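PDB 4PE3: TRAP dicarboxylate transporter-DctP subunit from Rhodobacter sphaeroides, which probably binds a small organic acid in the periplasm and delivers it to a TRAP-type membrane transporter, and is seen here in its open, ligand-free form. Local coordinates for residues 111-116 with 179-184; 142-147 with 242-247; 148-153 with 272-277; 156-161 with 227-232; 39-44 with 68-73. All blocks are in the same frame, centred on the assembly; numbering follows the deposited sequence. Where two conformers were deposited one is given.

Contact 1. Residues 111-116 with 179-184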
# COMPACT_ATOMS: atom_id res chain seq x y z
N ASN A 111 5.47 1.34 -2.47
CA ASN A 111 5.62 0.40 -1.35
C ASN A 111 7.07 0.33 -0.94
O ASN A 111 7.80 -0.59 -1.34
CB ASN A 111 5.09 -0.97 -1.74
CG ASN A 111 4.72 -1.83 -0.53
OD1 ASN A 111 4.91 -1.45 0.61
ND2 ASN A 111 4.18 -3.01 -0.81
N PRO A 112 7.52 1.33 -0.19
CA PRO A 112 8.91 1.33 0.28
C PRO A 112 9.01 0.35 1.43
O PRO A 112 8.70 0.66 2.58
CB PRO A 112 9.13 2.76 0.73
CG PRO A 112 7.76 3.25 1.11
CD PRO A 112 6.79 2.54 0.23
N VAL A 113 9.35 -0.88 1.06
CA VAL A 113 9.26 -2.03 1.94
C VAL A 113 9.94 -1.73 3.26
O VAL A 113 11.10 -1.32 3.29
CB VAL A 113 9.89 -3.24 1.25
CG1 VAL A 113 9.98 -4.42 2.19
CG2 VAL A 113 9.12 -3.62 -0.01
N GLY A 114 9.20 -1.88 4.34
CA GLY A 114 9.72 -1.73 5.68
C GLY A 114 9.56 -0.35 6.32
O GLY A 114 9.82 -0.15 7.50
N ALA A 115 9.12 0.62 5.54
CA ALA A 115 9.00 1.97 6.06
C ALA A 115 7.92 2.17 7.12
O ALA A 115 8.05 3.02 7.99
CB ALA A 115 8.76 2.94 4.93
N TRP A 116 6.83 1.40 7.01
CA TRP A 116 5.61 1.74 7.74
C TRP A 116 5.17 0.66 8.74
O TRP A 116 5.31 -0.53 8.48
CB TRP A 116 4.44 2.00 6.76
CG TRP A 116 4.78 2.91 5.62
CD1 TRP A 116 4.64 2.63 4.30
CD2 TRP A 116 5.32 4.22 5.70
NE1 TRP A 116 5.07 3.68 3.55
CE2 TRP A 116 5.47 4.69 4.38
CE3 TRP A 116 5.68 5.06 6.76
CZ2 TRP A 116 5.98 5.94 4.09
CZ3 TRP A 116 6.18 6.33 6.46
CH2 TRP A 116 6.32 6.75 5.13
N GLY A 179 11.49 -8.88 -6.43
CA GLY A 179 11.78 -7.46 -6.35
C GLY A 179 12.13 -6.98 -4.95
O GLY A 179 12.81 -7.66 -4.19
N LEU A 180 11.66 -5.79 -4.61
CA LEU A 180 12.11 -5.13 -3.40
C LEU A 180 11.76 -5.93 -2.15
O LEU A 180 12.55 -5.98 -1.21
CB LEU A 180 11.56 -3.71 -3.33
CG LEU A 180 12.04 -2.85 -2.16
CD1 LEU A 180 13.56 -2.67 -2.15
CD2 LEU A 180 11.32 -1.50 -2.24
N ILE A 181 10.60 -6.58 -2.10
CA ILE A 181 10.28 -7.38 -0.91
C ILE A 181 11.30 -8.50 -0.71
O ILE A 181 11.88 -8.63 0.37
CB ILE A 181 8.85 -7.95 -0.95
CG1 ILE A 181 7.86 -6.80 -0.87
CG2 ILE A 181 8.62 -8.90 0.21
CD1 ILE A 181 6.42 -7.19 -1.20
N ALA A 182 11.52 -9.33 -1.73
CA ALA A 182 12.53 -10.38 -1.61
C ALA A 182 13.91 -9.80 -1.28
O ALA A 182 14.65 -10.38 -0.47
CB ALA A 182 12.60 -11.21 -2.88
N ASN A 183 14.28 -8.68 -1.92
CA ASN A 183 15.61 -8.12 -1.74
C ASN A 183 15.82 -7.62 -0.32
O ASN A 183 16.91 -7.78 0.23
CB ASN A 183 15.88 -7.04 -2.77
CG ASN A 183 15.99 -7.60 -4.17
OD1 ASN A 183 16.23 -8.79 -4.36
ND2 ASN A 183 15.81 -6.74 -5.18
N VAL A 184 14.79 -7.04 0.29
CA VAL A 184 14.85 -6.63 1.69
C VAL A 184 14.96 -7.85 2.62
O VAL A 184 15.81 -7.87 3.52
CB VAL A 184 13.67 -5.74 2.08
CG1 VAL A 184 13.60 -5.50 3.57
CG2 VAL A 184 13.78 -4.39 1.36
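Val113 pushes its forked side chain against one side of helix 180-187, and each branch finds a different place there. CG2 lies 3.5 Å from Ile181 CG1, in a crossing where the two side chains stand at about a right angle. The same methyl approaches Leu180 as well, with Val113 CG2 and Leu180 CG 3.7 Å apart, but here the side chains run past each other in opposite directions. CG1 turns to the next turn of the helix and rests 3.9 Å from Val184 CG2, again with the side chains passing in opposite directions. The fork is set by a chi1 of 173°, which holds CG1 trans to the backbone N and leaves CG2 beside that nitrogen, on the side of Leu180 and Ile181. Leu180 and Val184, one turn apart, face the valine, and Ile181 adds its CG1 from the flank. In the two-domain fold of family 7 solute-binding proteins, this joins the loop between helices 104-110 and 119-128 to the start of helix 180-187, for which Gly179 is the N-cap. The loop is shaped by a type II turn from Pro112 to Ala115, closed by Ala115 N to Pro112 O at 3.0 Å, with Gly114 at a positive phi of 95°. Val113 O, within the turn, is bonded by Trp316 NE1 of helix 302-320, which also sends Phe308 against Val184. On the other flank, Leu180 CD2 reaches back to Asn111 O at 3.7 Å, while the amide of Asn111 is held by Ser239 and by the backbone N of Leu240.

Contact 2. Residues 142-147 with 242-247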
# COMPACT_ATOMS: atom_id res chain seq x y z
N TYR A 142 2.45 13.21 -16.98
CA TYR A 142 1.53 12.35 -17.71
C TYR A 142 0.15 12.96 -17.85
O TYR A 142 -0.76 12.30 -18.36
CB TYR A 142 1.45 10.99 -17.01
CG TYR A 142 2.76 10.28 -17.12
CD1 TYR A 142 3.26 9.92 -18.36
CD2 TYR A 142 3.52 10.02 -16.01
CE1 TYR A 142 4.47 9.28 -18.48
CE2 TYR A 142 4.73 9.38 -16.11
CZ TYR A 142 5.20 9.02 -17.34
OH TYR A 142 6.41 8.38 -17.44
N GLY A 143 -0.04 14.20 -17.42
CA GLY A 143 -1.32 14.87 -17.55
C GLY A 143 -2.29 14.57 -16.43
O GLY A 143 -3.51 14.79 -16.60
N LEU A 144 -1.78 14.06 -15.30
CA LEU A 144 -2.61 13.71 -14.14
C LEU A 144 -2.35 14.62 -12.95
O LEU A 144 -1.22 15.11 -12.77
CB LEU A 144 -2.35 12.27 -13.70
CG LEU A 144 -3.05 11.15 -14.43
CD1 LEU A 144 -2.79 11.12 -15.90
CD2 LEU A 144 -2.62 9.82 -13.81
N GLN A 145 -3.38 14.88 -12.17
CA GLN A 145 -3.26 15.51 -10.87
C GLN A 145 -3.50 14.44 -9.81
O GLN A 145 -4.49 13.71 -9.89
CB GLN A 145 -4.30 16.60 -10.71
CG GLN A 145 -4.16 17.31 -9.40
CD GLN A 145 -2.91 18.16 -9.33
OE1 GLN A 145 -2.24 18.41 -10.35
NE2 GLN A 145 -2.57 18.62 -8.13
N PHE A 146 -2.59 14.32 -8.85
CA PHE A 146 -2.75 13.41 -7.69
C PHE A 146 -3.66 14.10 -6.68
O PHE A 146 -3.37 15.20 -6.24
CB PHE A 146 -1.38 13.11 -7.07
CG PHE A 146 -1.45 12.30 -5.80
CD1 PHE A 146 -1.73 10.96 -5.84
CD2 PHE A 146 -1.21 12.89 -4.57
CE1 PHE A 146 -1.79 10.21 -4.68
CE2 PHE A 146 -1.25 12.13 -3.41
CZ PHE A 146 -1.54 10.81 -3.47
N ILE A 147 -4.81 13.50 -6.40
CA ILE A 147 -5.76 14.06 -5.44
C ILE A 147 -5.43 13.61 -4.01
O ILE A 147 -5.30 14.45 -3.12
CB ILE A 147 -7.20 13.66 -5.78
CG1 ILE A 147 -7.56 14.21 -7.16
CG2 ILE A 147 -8.18 14.20 -4.73
CD1 ILE A 147 -8.78 13.56 -7.77
N LEU A 242 0.44 1.66 -1.78
CA LEU A 242 -0.16 2.97 -2.02
C LEU A 242 -1.13 2.87 -3.19
O LEU A 242 -0.75 2.44 -4.27
CB LEU A 242 0.94 4.00 -2.34
CG LEU A 242 0.60 5.48 -2.35
CD1 LEU A 242 1.84 6.35 -2.23
CD2 LEU A 242 -0.11 5.81 -3.64
N VAL A 243 -2.37 3.25 -2.92
CA VAL A 243 -3.38 3.39 -3.97
C VAL A 243 -3.63 4.87 -4.18
O VAL A 243 -3.90 5.62 -3.23
CB VAL A 243 -4.67 2.63 -3.60
CG1 VAL A 243 -5.84 3.09 -4.42
CG2 VAL A 243 -4.43 1.16 -3.79
N GLU A 244 -3.42 5.33 -5.40
CA GLU A 244 -3.61 6.74 -5.71
C GLU A 244 -5.01 7.01 -6.25
O GLU A 244 -5.58 6.15 -6.95
CB GLU A 244 -2.60 7.21 -6.77
CG GLU A 244 -2.73 6.54 -8.14
CD GLU A 244 -1.71 7.05 -9.13
OE1 GLU A 244 -0.62 6.43 -9.25
OE2 GLU A 244 -1.98 8.07 -9.82
N VAL A 245 -5.55 8.17 -5.88
CA VAL A 245 -6.76 8.72 -6.50
C VAL A 245 -6.27 9.95 -7.25
O VAL A 245 -5.77 10.91 -6.65
CB VAL A 245 -7.81 9.13 -5.45
CG1 VAL A 245 -9.03 9.72 -6.08
CG2 VAL A 245 -8.20 7.93 -4.59
N SER A 246 -6.37 9.88 -8.57
CA SER A 246 -5.81 10.90 -9.46
C SER A 246 -6.75 11.13 -10.64
O SER A 246 -7.53 10.24 -10.99
CB SER A 246 -4.47 10.45 -9.99
OG SER A 246 -3.59 10.14 -8.93
N MSE A 247 -6.66 12.30 -11.28
CA MSE A 247 -7.56 12.60 -12.38
C MSE A 247 -6.88 13.47 -13.41
O MSE A 247 -5.75 13.97 -13.20
CB MSE A 247 -8.84 13.26 -11.86
CG MSE A 247 -8.75 14.73 -11.48
SE MSE A 247 -10.51 15.49 -11.16
CE MSE A 247 -11.09 15.49 -13.01
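An antiparallel strand pair at one border of the five-stranded mixed sheet brings the start of edge strand 144-150 against strand 243-248. Gln145 and Met247, a selenomethionine, form a hydrogen-bonded pair: Gln145 N gives a nearly straight bond to Met247 O at 2.7 Å, and Met247 N answers to Gln145 O at 2.9 Å. Phe146 and Ser246 make the next, non-hydrogen-bonded pair, after which Ile147 N reaches Val245 O at 2.8 Å with a more bent N-H...O angle of 145°. The short segments cross at 131°, so the pairing is strongly twisted.

On the face bearing Phe146 and Ser246, the phenylalanine ring meets Glu244 with its edge, CE1 lying 3.7 Å from Glu244 CB in the plane of the ring. Ring and carboxylate are turned 78° apart. Ser246 OG, also near the ring edge, donates to the anti side of Glu244 OE2 at 2.8 Å. His92 NE2 bonds the same oxygen and Thr96 OG1 bonds OE1, so the buried carboxylate is gripped at both oxygens. Toward the other face, Ile147 CD1 packs on Met247 CG at 3.9 Å, the two side chains crossing at a slant.

Gly143, the C-prime residue of a Schellman motif, leads from helix 131-139 into the edge strand. That helix packs Met135 on Phe146 and Glu244, Trp252 of helix 249-253 touches Gln145, Ile147 and Met247, and strand 91-95 flanks 243-248 on its far side.

Contact 3. Residues 148-153 with 272-277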
# COMPACT_ATOMS: atom_id res chain seq x y z
N GLY A 148 -5.30 12.30 -3.79
CA GLY A 148 -4.95 11.81 -2.48
C GLY A 148 -4.71 10.32 -2.47
O GLY A 148 -4.89 9.62 -3.46
N VAL A 149 -4.30 9.84 -1.30
CA VAL A 149 -3.82 8.48 -1.15
C VAL A 149 -4.82 7.62 -0.39
O VAL A 149 -5.62 8.11 0.43
CB VAL A 149 -2.42 8.49 -0.44
CG1 VAL A 149 -2.56 8.77 1.05
CG2 VAL A 149 -1.72 7.19 -0.68
N SER A 150 -4.79 6.33 -0.67
CA SER A 150 -5.50 5.34 0.12
C SER A 150 -4.65 4.10 0.16
O SER A 150 -3.55 4.09 -0.35
CB SER A 150 -6.85 5.08 -0.53
OG SER A 150 -6.70 4.74 -1.90
N THR A 151 -5.15 3.04 0.79
CA THR A 151 -4.44 1.77 0.80
C THR A 151 -5.39 0.58 0.99
O THR A 151 -6.39 0.69 1.68
CB THR A 151 -3.37 1.78 1.92
OG1 THR A 151 -2.66 0.54 1.94
CG2 THR A 151 -4.03 2.00 3.26
N PRO A 152 -5.05 -0.57 0.40
CA PRO A 152 -5.77 -1.79 0.76
C PRO A 152 -5.27 -2.41 2.07
O PRO A 152 -5.76 -3.48 2.48
CB PRO A 152 -5.45 -2.73 -0.40
CG PRO A 152 -4.09 -2.27 -0.85
CD PRO A 152 -4.10 -0.78 -0.70
N GLY A 153 -4.30 -1.77 2.72
CA GLY A 153 -3.94 -2.15 4.08
C GLY A 153 -2.49 -2.52 4.31
O GLY A 153 -1.80 -2.98 3.40
N GLN A 272 -10.14 7.51 4.97
CA GLN A 272 -10.31 7.20 6.39
C GLN A 272 -11.30 6.06 6.63
O GLN A 272 -11.11 5.22 7.50
CB GLN A 272 -10.71 8.46 7.15
CG GLN A 272 -9.58 9.49 7.22
CD GLN A 272 -8.44 8.99 8.08
OE1 GLN A 272 -8.64 8.64 9.25
NE2 GLN A 272 -7.24 8.89 7.50
N THR A 273 -12.37 6.04 5.85
CA THR A 273 -13.37 4.98 5.97
C THR A 273 -12.73 3.64 5.62
O THR A 273 -12.99 2.62 6.28
CB THR A 273 -14.58 5.24 5.05
OG1 THR A 273 -15.16 6.49 5.41
CG2 THR A 273 -15.62 4.11 5.16
N GLN A 274 -11.92 3.62 4.57
CA GLN A 274 -11.22 2.42 4.16
C GLN A 274 -10.24 1.96 5.25
O GLN A 274 -10.26 0.80 5.65
CB GLN A 274 -10.49 2.63 2.84
CG GLN A 274 -9.65 1.44 2.39
CD GLN A 274 -9.26 1.51 0.94
OE1 GLN A 274 -8.73 2.51 0.49
NE2 GLN A 274 -9.52 0.44 0.19
N ILE A 275 -9.41 2.86 5.75
CA ILE A 275 -8.45 2.47 6.77
C ILE A 275 -9.15 1.95 8.02
O ILE A 275 -8.72 0.96 8.59
CB ILE A 275 -7.47 3.61 7.06
CG1 ILE A 275 -6.47 3.65 5.90
CG2 ILE A 275 -6.79 3.42 8.41
CD1 ILE A 275 -6.11 5.00 5.51
N ASP A 276 -10.22 2.60 8.43
CA ASP A 276 -10.91 2.19 9.65
C ASP A 276 -11.63 0.85 9.43
O ASP A 276 -11.65 -0.00 10.33
CB ASP A 276 -11.88 3.29 10.12
CG ASP A 276 -11.18 4.56 10.57
OD1 ASP A 276 -9.94 4.52 10.77
OD2 ASP A 276 -11.87 5.59 10.74
N THR A 277 -12.17 0.63 8.25
CA THR A 277 -12.83 -0.63 7.95
C THR A 277 -11.83 -1.79 7.97
O THR A 277 -12.06 -2.85 8.55
CB THR A 277 -13.56 -0.57 6.59
OG1 THR A 277 -14.60 0.41 6.65
CG2 THR A 277 -14.18 -1.90 6.21
O HOH W 1 -6.99 2.07 -1.35
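Gln274 OE1 takes a hydrogen bond from a water at 2.6 Å, and the same water is hydrogen-bonded to Ser150 OG at 2.7 Å. This water bridge fastens the C-terminal end of edge strand 144-150 in the five-stranded sheet to the long helix 257-291, a helix characteristic of TRAP-type solute-binding proteins, in which it runs along both domains. Ser150 OG is also bonded to Val243 O of the neighbouring strand, which ties the water to the sheet itself.

The glutamine reaches the strand end fully stretched, its CG trans to the backbone N at a chi1 of 176° and the chain still extended beyond. Its amide carbon CD comes to 3.1 Å from Thr151 O, a carbonyl with which the amide makes no hydrogen bond. The polar end is anchored instead through NE2, bonded to Asn45 OD1 of helix 44-59. Ser150 CB sits 3.3 Å from Gln274 OE1.

Beside this polar link, Thr151 and Ile275 cross at about a right angle, and helix 119-128 closes round them with Met122 against the threonine and Ile123 against the isoleucine. The hydroxyl and the methyl of Thr151 part company: OG1 bonds Pro241 O and accepts from Gly153 N at 2.9 Å in an ST turn, while CG2 meets Ile275. The closest apolar approach is Thr151 CG2 to Ile275 CG1, at 4.0 Å.

Contact 4. Residues 156-161 with 227-232. With ZN (zinc ion), chain I.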
# COMPACT_ATOMS: atom_id res chain seq x y z
N ALA A 156 -0.15 -8.15 7.36
CA ALA A 156 0.43 -8.83 8.51
C ALA A 156 1.36 -9.92 8.01
O ALA A 156 1.21 -10.41 6.90
CB ALA A 156 -0.67 -9.42 9.35
N PHE A 157 2.32 -10.32 8.84
CA PHE A 157 3.27 -11.35 8.44
C PHE A 157 2.77 -12.70 8.94
O PHE A 157 2.26 -12.80 10.05
CB PHE A 157 4.64 -11.04 9.08
CG PHE A 157 5.82 -11.71 8.42
CD1 PHE A 157 6.06 -11.55 7.08
CD2 PHE A 157 6.71 -12.46 9.15
CE1 PHE A 157 7.14 -12.15 6.45
CE2 PHE A 157 7.81 -13.07 8.55
CZ PHE A 157 8.03 -12.90 7.19
N VAL A 158 3.03 -13.72 8.14
CA VAL A 158 2.72 -15.11 8.47
C VAL A 158 4.03 -15.79 8.86
O VAL A 158 5.01 -15.71 8.11
CB VAL A 158 2.11 -15.83 7.26
CG1 VAL A 158 1.98 -17.34 7.53
CG2 VAL A 158 0.77 -15.21 6.89
N SER A 159 4.08 -16.44 10.02
CA SER A 159 5.29 -17.15 10.42
C SER A 159 4.97 -18.33 11.32
O SER A 159 4.17 -18.22 12.23
CB SER A 159 6.29 -16.21 11.12
OG SER A 159 7.47 -16.94 11.43
N LYS A 160 5.65 -19.45 11.06
CA LYS A 160 5.59 -20.64 11.90
C LYS A 160 6.53 -20.56 13.09
O LYS A 160 6.35 -21.28 14.07
CB LYS A 160 6.01 -21.90 11.13
CG LYS A 160 5.10 -22.33 10.05
CD LYS A 160 5.69 -23.48 9.21
CE LYS A 160 5.75 -24.79 9.99
NZ LYS A 160 5.92 -25.94 9.05
N VAL A 161 7.56 -19.70 12.97
CA VAL A 161 8.61 -19.59 13.97
C VAL A 161 8.47 -18.26 14.72
O VAL A 161 7.99 -17.27 14.16
CB VAL A 161 10.03 -19.72 13.35
CG1 VAL A 161 10.24 -21.11 12.75
CG2 VAL A 161 10.31 -18.62 12.32
N ASP A 227 -3.29 -20.48 11.67
CA ASP A 227 -3.52 -21.72 12.36
C ASP A 227 -2.37 -22.70 12.13
O ASP A 227 -1.93 -23.38 13.07
CB ASP A 227 -4.82 -22.38 11.92
CG ASP A 227 -6.05 -21.65 12.39
OD1 ASP A 227 -6.02 -20.48 12.76
OD2 ASP A 227 -7.11 -22.29 12.36
N ILE A 228 -1.87 -22.78 10.91
CA ILE A 228 -0.77 -23.68 10.58
C ILE A 228 0.61 -23.06 10.89
O ILE A 228 1.60 -23.79 11.01
CB ILE A 228 -0.84 -24.16 9.11
CG1 ILE A 228 -0.69 -23.03 8.12
CG2 ILE A 228 -2.17 -24.91 8.87
CD1 ILE A 228 -0.54 -23.50 6.69
N ALA A 229 0.63 -21.75 11.08
CA ALA A 229 1.86 -20.97 11.31
C ALA A 229 1.53 -20.00 12.44
O ALA A 229 1.06 -18.89 12.21
CB ALA A 229 2.26 -20.25 10.04
N PRO A 230 1.71 -20.44 13.69
CA PRO A 230 1.04 -19.78 14.82
C PRO A 230 1.84 -18.64 15.48
O PRO A 230 1.57 -18.32 16.62
CB PRO A 230 0.80 -20.95 15.79
CG PRO A 230 1.91 -21.89 15.52
CD PRO A 230 2.23 -21.78 14.06
N HIS A 231 2.70 -17.98 14.72
CA HIS A 231 3.45 -16.82 15.20
C HIS A 231 3.38 -15.64 14.23
O HIS A 231 4.40 -15.12 13.79
CB HIS A 231 4.91 -17.20 15.42
CG HIS A 231 5.13 -18.08 16.61
ND1 HIS A 231 4.92 -17.64 17.89
CD2 HIS A 231 5.51 -19.37 16.70
CE1 HIS A 231 5.17 -18.63 18.73
NE2 HIS A 231 5.52 -19.69 18.03
N PRO A 232 2.16 -15.18 13.92
CA PRO A 232 2.07 -13.99 13.06
C PRO A 232 2.68 -12.74 13.69
O PRO A 232 2.74 -12.64 14.92
CB PRO A 232 0.55 -13.82 12.89
CG PRO A 232 -0.04 -14.44 14.11
CD PRO A 232 0.85 -15.64 14.38
ZN ZN I . -7.60 -24.05 11.86
O HOH W 2 1.26 -16.55 10.94
O HOH W 3 2.61 -25.59 8.94
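Ser159 O receives the one direct hydrogen bond between the segments, from His231 N at 2.9 Å; the nitrogen lies almost in line with the C=O bond, although the angle at the hydrogen is only 143°. Around this bond the side chains close in. Ala229 CB fits between two neighbours on the strand side, 3.5 Å from Lys160 CG and 3.9 Å from Val158 CG1. The imidazole of His231 brings its edge to the backbone of Lys160, CD2 standing 3.4 Å from Lys160 O near the ring plane. A water adds a second link, accepting from Ser159 N and donating to Ala229 O at 2.7 Å.

Further out, other bonds hold these groups in position. Ser159 OG, trans to its own backbone N (chi1 -177°), donates in plane to a lone pair of Val161 O at 2.8 Å, closing the backbone back on itself just past the strand. His231 ND1 is bonded to His298 NE2, which fixes the turn of the ring, and the amine of Lys160 reaches Leu204 O of helix 200-206. Asp227 OD2, away from the interface, binds a zinc ion at 1.9 Å. Phe157 meets the rings of Phe185 and Phe237. Altogether the contact fastens the loop after the short helix 225-228 alongside strand 157-159, an edge strand of the four-stranded mixed sheet of the second domain in this two-domain binding-protein fold.

Contact 5. Residues 39-44 with 68-73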
# COMPACT_ATOMS: atom_id res chain seq x y z
N ASP A 39 -9.61 -2.48 -8.97
CA ASP A 39 -10.31 -3.63 -8.41
C ASP A 39 -11.56 -3.96 -9.21
O ASP A 39 -12.15 -3.10 -9.87
CB ASP A 39 -10.66 -3.33 -6.96
CG ASP A 39 -9.44 -3.14 -6.09
OD1 ASP A 39 -8.56 -4.00 -6.14
OD2 ASP A 39 -9.36 -2.13 -5.38
N PRO A 40 -11.97 -5.23 -9.16
CA PRO A 40 -13.19 -5.64 -9.84
C PRO A 40 -14.44 -5.41 -9.00
O PRO A 40 -14.35 -5.27 -7.79
CB PRO A 40 -12.97 -7.14 -10.03
CG PRO A 40 -12.16 -7.54 -8.83
CD PRO A 40 -11.26 -6.37 -8.57
N ALA A 41 -15.61 -5.44 -9.64
CA ALA A 41 -16.87 -5.47 -8.90
C ALA A 41 -16.86 -6.68 -8.00
O ALA A 41 -16.35 -7.74 -8.37
CB ALA A 41 -18.05 -5.52 -9.84
N GLY A 42 -17.41 -6.52 -6.81
CA GLY A 42 -17.46 -7.59 -5.83
C GLY A 42 -16.43 -7.37 -4.74
O GLY A 42 -16.72 -7.56 -3.55
N ASN A 43 -15.24 -6.94 -5.16
CA ASN A 43 -14.08 -6.82 -4.29
C ASN A 43 -14.36 -5.78 -3.18
O ASN A 43 -15.01 -4.76 -3.41
CB ASN A 43 -12.86 -6.45 -5.16
CG ASN A 43 -11.68 -5.99 -4.38
OD1 ASN A 43 -11.71 -4.91 -3.80
ND2 ASN A 43 -10.59 -6.75 -4.42
N PRO A 44 -13.91 -6.07 -1.96
CA PRO A 44 -14.31 -5.22 -0.84
C PRO A 44 -13.73 -3.80 -0.95
O PRO A 44 -14.30 -2.83 -0.44
CB PRO A 44 -13.80 -5.96 0.39
CG PRO A 44 -12.73 -6.87 -0.14
CD PRO A 44 -13.16 -7.25 -1.52
N LEU A 68 -17.82 5.34 -10.91
CA LEU A 68 -16.77 4.40 -10.58
C LEU A 68 -16.89 3.11 -11.41
O LEU A 68 -17.92 2.44 -11.35
CB LEU A 68 -16.85 4.07 -9.08
CG LEU A 68 -15.84 3.06 -8.52
CD1 LEU A 68 -14.45 3.67 -8.50
CD2 LEU A 68 -16.30 2.58 -7.13
N MSE A 69 -15.85 2.76 -12.14
CA MSE A 69 -15.91 1.63 -13.06
C MSE A 69 -14.87 0.58 -12.66
O MSE A 69 -13.73 0.91 -12.39
CB MSE A 69 -15.64 2.12 -14.48
CG MSE A 69 -16.65 3.17 -14.96
SE MSE A 69 -16.13 4.03 -16.63
CE MSE A 69 -14.33 4.58 -16.16
N PRO A 70 -15.26 -0.70 -12.64
CA PRO A 70 -14.28 -1.73 -12.25
C PRO A 70 -13.09 -1.80 -13.21
O PRO A 70 -13.14 -1.32 -14.34
CB PRO A 70 -15.08 -3.03 -12.31
CG PRO A 70 -16.49 -2.65 -12.42
CD PRO A 70 -16.59 -1.25 -12.93
N VAL A 71 -12.01 -2.39 -12.72
CA VAL A 71 -10.79 -2.55 -13.51
C VAL A 71 -11.09 -3.16 -14.87
O VAL A 71 -11.87 -4.10 -14.99
CB VAL A 71 -9.77 -3.41 -12.74
CG1 VAL A 71 -10.31 -4.80 -12.51
CG2 VAL A 71 -8.41 -3.40 -13.47
N GLY A 72 -10.46 -2.58 -15.90
CA GLY A 72 -10.54 -3.09 -17.25
C GLY A 72 -11.79 -2.71 -18.02
O GLY A 72 -11.97 -3.18 -19.14
N THR A 73 -12.65 -1.88 -17.43
CA THR A 73 -13.90 -1.51 -18.11
C THR A 73 -13.64 -0.80 -19.41
O THR A 73 -14.21 -1.15 -20.43
CB THR A 73 -14.75 -0.55 -17.28
OG1 THR A 73 -15.22 -1.23 -16.13
CG2 THR A 73 -15.94 -0.05 -18.08
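Val71 lays its CG1 methyl over the peptide that joins Asp39 to Pro40, 3.6 Å from Asp39 C and 4.3 Å from Pro40 CB. Chi1 of 63° sets CG1 between Val71's own N and carbonyl carbon, so the methyl lies beside the N-H that bonds Asp39 O and over the same peptide. In that bond Val71 N gives a straight hydrogen bond to Asp39 O at 2.9 Å, yet it comes from above the carbonyl plane, 48° out of it. Alongside, the ring of Pro70 brings CB to 3.6 Å from Ala41 N, while CG lies near the alanine methyl.

The pairing occurs at the surface, where two neighbouring strands of the five-stranded sheet, 32-37 and 65-69, run out in parallel into loops. Each loop makes a type II turn with a glycine at positive phi, from Pro40 to Asn43 and from Pro70 to Thr73. In the second, Thr73 OG1 donates to Pro70 O at 2.7 Å, and Thr73 N reaches that oxygen from the same face of its plane. The first turn leads straight into helix 44-59: Asn43 is its N-cap residue, with OD1 accepting from Phe46 N.

How the contacts relate
From the N terminus, contact 5 closes first, a short loop over helix 44-59 that joins the ends of strands 32-37 and 65-69. Contact 1 opens next, running from the loop after helix 104-110 to helix 180-187. Before it closes, contacts 2, 3 and 4 open in turn, so contact 1 crosses all three. Contact 4 then closes within the spans of both 2 and 3, tying the edge of the four-stranded sheet to the loop after helix 225-228. Contacts 2 and 3 cross each other and share strand 144-150, touching where Val243 O meets Ser150 N; contact 3 carries that strand's end to helix 257-291. Contacts 2, 3 and 5 all reach the five-stranded sheet.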